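SusD homolog (Bacteroides thetaiotaomicron, PDB 3SGH) probably binds glycans at the outer membrane as a SusD-like lipoprotein with an alpha-alpha superhelix, consistent with a role in polysaccharide uptake. Local coordinates at residues A44-W56 / G245-S257. Numbering follows the deposited sequence.
Sequences ASFSGQVTATANW and GWPEVRANACLVS
Asn-252 reaches across to the chain around Gly-48 to Thr-51. Its CB lies 3.3 Å from Gly-48 O. CG sits anti to the backbone N (chi1 -172°), which carries the amide over to segment 44-56. There CG lies against Gly-48 O and Thr-51 OG1, both 3.3 Å away. OD1 turns back and accepts from Cys-254 N at 2.8 Å, on a lone pair: an N-cap for helix 253-261. ND2 donates a nearly straight bond to Val-50 O (3.0 Å), which lies close to the amide plane. Ser-45 OG reaches this same carbonyl from its opposite face. A water accepts from ND2 and donates to Ser-45 O. Thr-51 OG1 is near ND2, but the angle is poor; it bonds Val-285 O instead.

Beside the amide, strands 50-52 and 249-251 form a short antiparallel sheet. In its hydrogen-bonded pair, Thr-51 N to Arg-250 O and Arg-250 N to Thr-51 O are both 2.9 Å. Further along, Glu-248 CG packs on Ala-54 CB (3.8 Å). Its OE1 accepts from Gln-37 NE2, and only weakly from Trp-56 NE1 (3.3 Å).

With alanine at the amide's place, Val-50 O would probably have one donor fewer and the helix start would lack its side-chain cap. The amide's two ends thus tie strand 50-52 to the start of helix 253-261: OD1 takes the helix N-H and ND2 serves the strand carbonyl.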
loop_
_atom_site.group_PDB
_atom_site.type_symbol
_atom_site.label_atom_id
_atom_site.label_comp_id
_atom_site.label_asym_id
_atom_site.label_seq_id
_atom_site.Cartn_x
_atom_site.Cartn_y
_atom_site.Cartn_z
ATOM N N ALA A 44 -8.465 2.362 -0.541
ATOM C CA ALA A 44 -7.320 2.707 0.314
ATOM C C ALA A 44 -7.711 3.101 1.731
ATOM O O ALA A 44 -6.878 3.042 2.644
ATOM C CB ALA A 44 -6.496 3.841 -0.338
ATOM N N SER A 45 -8.952 3.579 1.917
ATOM C CA SER A 45 -9.407 3.923 3.247
ATOM C C SER A 45 -9.365 2.720 4.206
ATOM O O SER A 45 -9.313 2.904 5.427
ATOM C CB SER A 45 -10.801 4.564 3.209
ATOM O OG SER A 45 -10.763 5.776 2.461
ATOM N N PHE A 46 -9.346 1.517 3.676
ATOM C CA PHE A 46 -9.187 0.337 4.515
ATOM C C PHE A 46 -7.801 0.235 5.174
ATOM O O PHE A 46 -7.607 -0.625 6.043
ATOM C CB PHE A 46 -9.423 -0.972 3.712
ATOM C CG PHE A 46 -10.761 -1.038 3.026
ATOM C CD1 PHE A 46 -11.868 -0.374 3.533
ATOM C CD2 PHE A 46 -10.902 -1.799 1.893
ATOM C CE1 PHE A 46 -13.084 -0.424 2.893
ATOM C CE2 PHE A 46 -12.153 -1.889 1.219
ATOM C CZ PHE A 46 -13.221 -1.215 1.694
ATOM N N SER A 47 -6.846 1.041 4.717
ATOM C CA SER A 47 -5.561 1.182 5.354
ATOM C C SER A 47 -5.498 2.257 6.435
ATOM O O SER A 47 -4.418 2.434 7.038
ATOM C CB SER A 47 -4.449 1.445 4.316
ATOM O OG SER A 47 -4.291 0.326 3.456
ATOM N N GLY A 48 -6.588 2.994 6.658
ATOM C CA GLY A 48 -6.700 3.861 7.855
ATOM C C GLY A 48 -5.990 5.197 7.822
ATOM O O GLY A 48 -5.916 5.847 8.861
ATOM N N GLN A 49 -5.462 5.600 6.659
ATOM C CA GLN A 49 -4.689 6.857 6.530
ATOM C C GLN A 49 -5.421 7.995 5.813
ATOM O O GLN A 49 -5.335 9.162 6.208
ATOM C CB GLN A 49 -3.367 6.609 5.799
ATOM C CG GLN A 49 -2.548 5.454 6.273
ATOM C CD GLN A 49 -1.151 5.470 5.690
ATOM O OE1 GLN A 49 -0.979 5.739 4.529
ATOM N NE2 GLN A 49 -0.136 5.188 6.522
ATOM N N VAL A 50 -6.183 7.638 4.784
ATOM C CA VAL A 50 -7.070 8.568 4.061
ATOM C C VAL A 50 -8.536 8.166 4.157
ATOM O O VAL A 50 -8.867 6.980 4.370
ATOM C CB VAL A 50 -6.664 8.663 2.571
ATOM C CG1 VAL A 50 -5.113 8.799 2.471
ATOM C CG2 VAL A 50 -7.115 7.406 1.806
ATOM N N THR A 51 -9.407 9.151 4.086
ATOM C CA THR A 51 -10.859 8.922 4.052
ATOM C C THR A 51 -11.426 9.590 2.795
ATOM O O THR A 51 -11.156 10.738 2.548
ATOM C CB THR A 51 -11.546 9.463 5.309
ATOM O OG1 THR A 51 -11.151 8.660 6.423
ATOM C CG2 THR A 51 -13.080 9.423 5.179
ATOM N N ALA A 52 -12.189 8.843 2.000
ATOM C CA ALA A 52 -12.954 9.413 0.889
ATOM C C ALA A 52 -14.213 10.125 1.427
ATOM O O ALA A 52 -15.052 9.510 2.073
ATOM C CB ALA A 52 -13.314 8.303 -0.119
ATOM N N THR A 53 -14.341 11.428 1.198
ATOM C CA THR A 53 -15.440 12.203 1.815
ATOM C C THR A 53 -16.733 12.296 0.969
ATOM O O THR A 53 -17.678 12.985 1.317
ATOM C CB THR A 53 -14.947 13.611 2.210
ATOM O OG1 THR A 53 -14.469 14.296 1.044
ATOM C CG2 THR A 53 -13.829 13.518 3.290
ATOM N N ALA A 54 -16.800 11.519 -0.090
ATOM C CA ALA A 54 -17.843 11.609 -1.102
ATOM C C ALA A 54 -18.732 10.382 -0.966
ATOM O O ALA A 54 -18.335 9.384 -0.330
ATOM C CB ALA A 54 -17.201 11.611 -2.496
ATOM N N ASN A 55 -19.924 10.429 -1.576
ATOM C CA ASN A 55 -20.751 9.227 -1.667
ATOM C C ASN A 55 -21.252 8.917 -3.101
ATOM O O ASN A 55 -21.838 7.862 -3.345
ATOM C CB ASN A 55 -21.894 9.247 -0.662
ATOM C CG ASN A 55 -22.971 10.147 -1.050
ATOM O OD1 ASN A 55 -23.952 9.716 -1.717
ATOM N ND2 ASN A 55 -22.864 11.421 -0.619
ATOM N N TRP A 56 -20.983 9.809 -4.038
ATOM C CA TRP A 56 -21.264 9.587 -5.462
ATOM C C TRP A 56 -22.715 9.229 -5.733
ATOM O O TRP A 56 -23.000 8.442 -6.618
ATOM C CB TRP A 56 -20.346 8.517 -6.054
ATOM C CG TRP A 56 -18.882 8.830 -5.807
ATOM C CD1 TRP A 56 -18.107 9.670 -6.525
ATOM C CD2 TRP A 56 -18.076 8.337 -4.734
ATOM N NE1 TRP A 56 -16.855 9.744 -5.976
ATOM C CE2 TRP A 56 -16.803 8.918 -4.879
ATOM C CE3 TRP A 56 -18.305 7.471 -3.666
ATOM C CZ2 TRP A 56 -15.757 8.631 -4.017
ATOM C CZ3 TRP A 56 -17.258 7.204 -2.791
ATOM C CH2 TRP A 56 -16.017 7.828 -2.957
ATOM N N GLY A 245 -8.735 18.907 -3.524
ATOM C CA GLY A 245 -9.324 20.181 -3.879
ATOM C C GLY A 245 -10.794 20.097 -4.251
ATOM O O GLY A 245 -11.512 21.090 -4.135
ATOM N N TRP A 246 -11.257 18.925 -4.663
ATOM C CA TRP A 246 -12.645 18.759 -5.101
ATOM C C TRP A 246 -13.767 19.182 -4.144
ATOM O O TRP A 246 -14.671 19.915 -4.590
ATOM C CB TRP A 246 -12.882 17.370 -5.700
ATOM C CG TRP A 246 -12.178 17.123 -6.991
ATOM C CD1 TRP A 246 -11.738 18.058 -7.894
ATOM C CD2 TRP A 246 -11.887 15.849 -7.561
ATOM N NE1 TRP A 246 -11.135 17.417 -8.963
ATOM C CE2 TRP A 246 -11.247 16.063 -8.779
ATOM C CE3 TRP A 246 -12.088 14.530 -7.131
ATOM C CZ2 TRP A 246 -10.823 15.022 -9.577
ATOM C CZ3 TRP A 246 -11.681 13.517 -7.916
ATOM C CH2 TRP A 246 -11.038 13.761 -9.134
ATOM N N PRO A 247 -13.728 18.796 -2.839
ATOM C CA PRO A 247 -12.823 17.829 -2.160
ATOM C C PRO A 247 -13.429 16.447 -2.107
ATOM O O PRO A 247 -14.645 16.342 -1.981
ATOM C CB PRO A 247 -12.737 18.370 -0.722
ATOM C CG PRO A 247 -14.086 19.066 -0.497
ATOM C CD PRO A 247 -14.572 19.530 -1.877
ATOM N N GLU A 248 -12.620 15.396 -2.206
ATOM C CA GLU A 248 -13.102 14.041 -2.022
ATOM C C GLU A 248 -12.176 13.146 -1.201
ATOM O O GLU A 248 -12.463 11.970 -1.062
ATOM C CB GLU A 248 -13.485 13.405 -3.370
ATOM C CG GLU A 248 -14.713 14.095 -4.018
ATOM C CD GLU A 248 -15.219 13.444 -5.289
ATOM O OE1 GLU A 248 -14.761 12.334 -5.652
ATOM O OE2 GLU A 248 -16.116 14.070 -5.902
ATOM N N VAL A 249 -11.095 13.711 -0.640
ATOM C CA VAL A 249 -10.226 12.985 0.272
ATOM C C VAL A 249 -9.726 13.873 1.382
ATOM O O VAL A 249 -9.419 15.040 1.158
ATOM C CB VAL A 249 -9.063 12.255 -0.501
ATOM C CG1 VAL A 249 -8.041 13.297 -1.042
ATOM C CG2 VAL A 249 -8.420 11.157 0.370
ATOM N N ARG A 250 -9.720 13.310 2.608
ATOM C CA ARG A 250 -9.200 13.981 3.781
ATOM C C ARG A 250 -8.392 12.979 4.613
ATOM O O ARG A 250 -8.350 11.803 4.310
ATOM C CB ARG A 250 -10.330 14.612 4.611
ATOM C CG ARG A 250 -11.001 15.850 4.004
ATOM C CD ARG A 250 -10.101 17.041 4.006
ATOM N NE ARG A 250 -10.626 18.252 3.407
ATOM C CZ ARG A 250 -10.479 18.645 2.132
ATOM N NH1 ARG A 250 -9.898 17.869 1.235
ATOM N NH2 ARG A 250 -10.967 19.808 1.739
ATOM N N ALA A 251 -7.739 13.447 5.661
ATOM C CA ALA A 251 -7.036 12.577 6.584
ATOM C C ALA A 251 -8.067 11.655 7.288
ATOM O O ALA A 251 -9.176 12.054 7.607
ATOM C CB ALA A 251 -6.259 13.417 7.600
ATOM N N ASN A 252 -7.665 10.439 7.548
ATOM C CA ASN A 252 -8.504 9.421 8.188
ATOM C C ASN A 252 -8.373 9.531 9.709
ATOM O O ASN A 252 -7.282 9.717 10.270
ATOM C CB ASN A 252 -8.073 8.035 7.681
ATOM C CG ASN A 252 -8.982 6.908 8.107
ATOM O OD1 ASN A 252 -9.286 6.733 9.296
ATOM N ND2 ASN A 252 -9.357 6.073 7.152
ATOM N N ALA A 253 -9.537 9.472 10.374
ATOM C CA ALA A 253 -9.649 9.479 11.815
ATOM C C ALA A 253 -8.661 8.555 12.508
ATOM O O ALA A 253 -8.151 8.852 13.586
ATOM C CB ALA A 253 -11.080 8.989 12.166
ATOM N N CYS A 254 -8.441 7.390 11.903
ATOM C CA CYS A 254 -7.646 6.342 12.509
ATOM C C CYS A 254 -6.145 6.712 12.652
ATOM O O CYS A 254 -5.663 6.807 13.761
ATOM C CB CYS A 254 -7.805 5.057 11.692
ATOM S SG CYS A 254 -6.928 3.650 12.369
ATOM N N LEU A 255 -5.445 6.988 11.545
ATOM C CA LEU A 255 -4.050 7.387 11.648
ATOM C C LEU A 255 -3.885 8.661 12.499
ATOM O O LEU A 255 -2.978 8.732 13.341
ATOM C CB LEU A 255 -3.432 7.618 10.270
ATOM C CG LEU A 255 -1.939 7.960 10.275
ATOM C CD1 LEU A 255 -1.110 6.838 10.905
ATOM C CD2 LEU A 255 -1.463 8.325 8.827
ATOM N N VAL A 256 -4.740 9.655 12.304
ATOM C CA VAL A 256 -4.627 10.925 13.048
ATOM C C VAL A 256 -4.772 10.661 14.557
ATOM O O VAL A 256 -4.024 11.181 15.374
ATOM C CB VAL A 256 -5.665 11.986 12.568
ATOM C CG1 VAL A 256 -5.576 13.245 13.428
ATOM C CG2 VAL A 256 -5.443 12.304 11.035
ATOM N N SER A 257 -5.761 9.859 14.944
ATOM C CA SER A 257 -5.965 9.497 16.369
ATOM C C SER A 257 -4.799 8.715 16.985
ATOM O O SER A 257 -4.389 8.966 18.144
ATOM C CB SER A 257 -7.266 8.691 16.535
ATOM O OG SER A 257 -8.359 9.537 16.245
HETATM O O HOH W 1 -10.259 3.443 8.136
#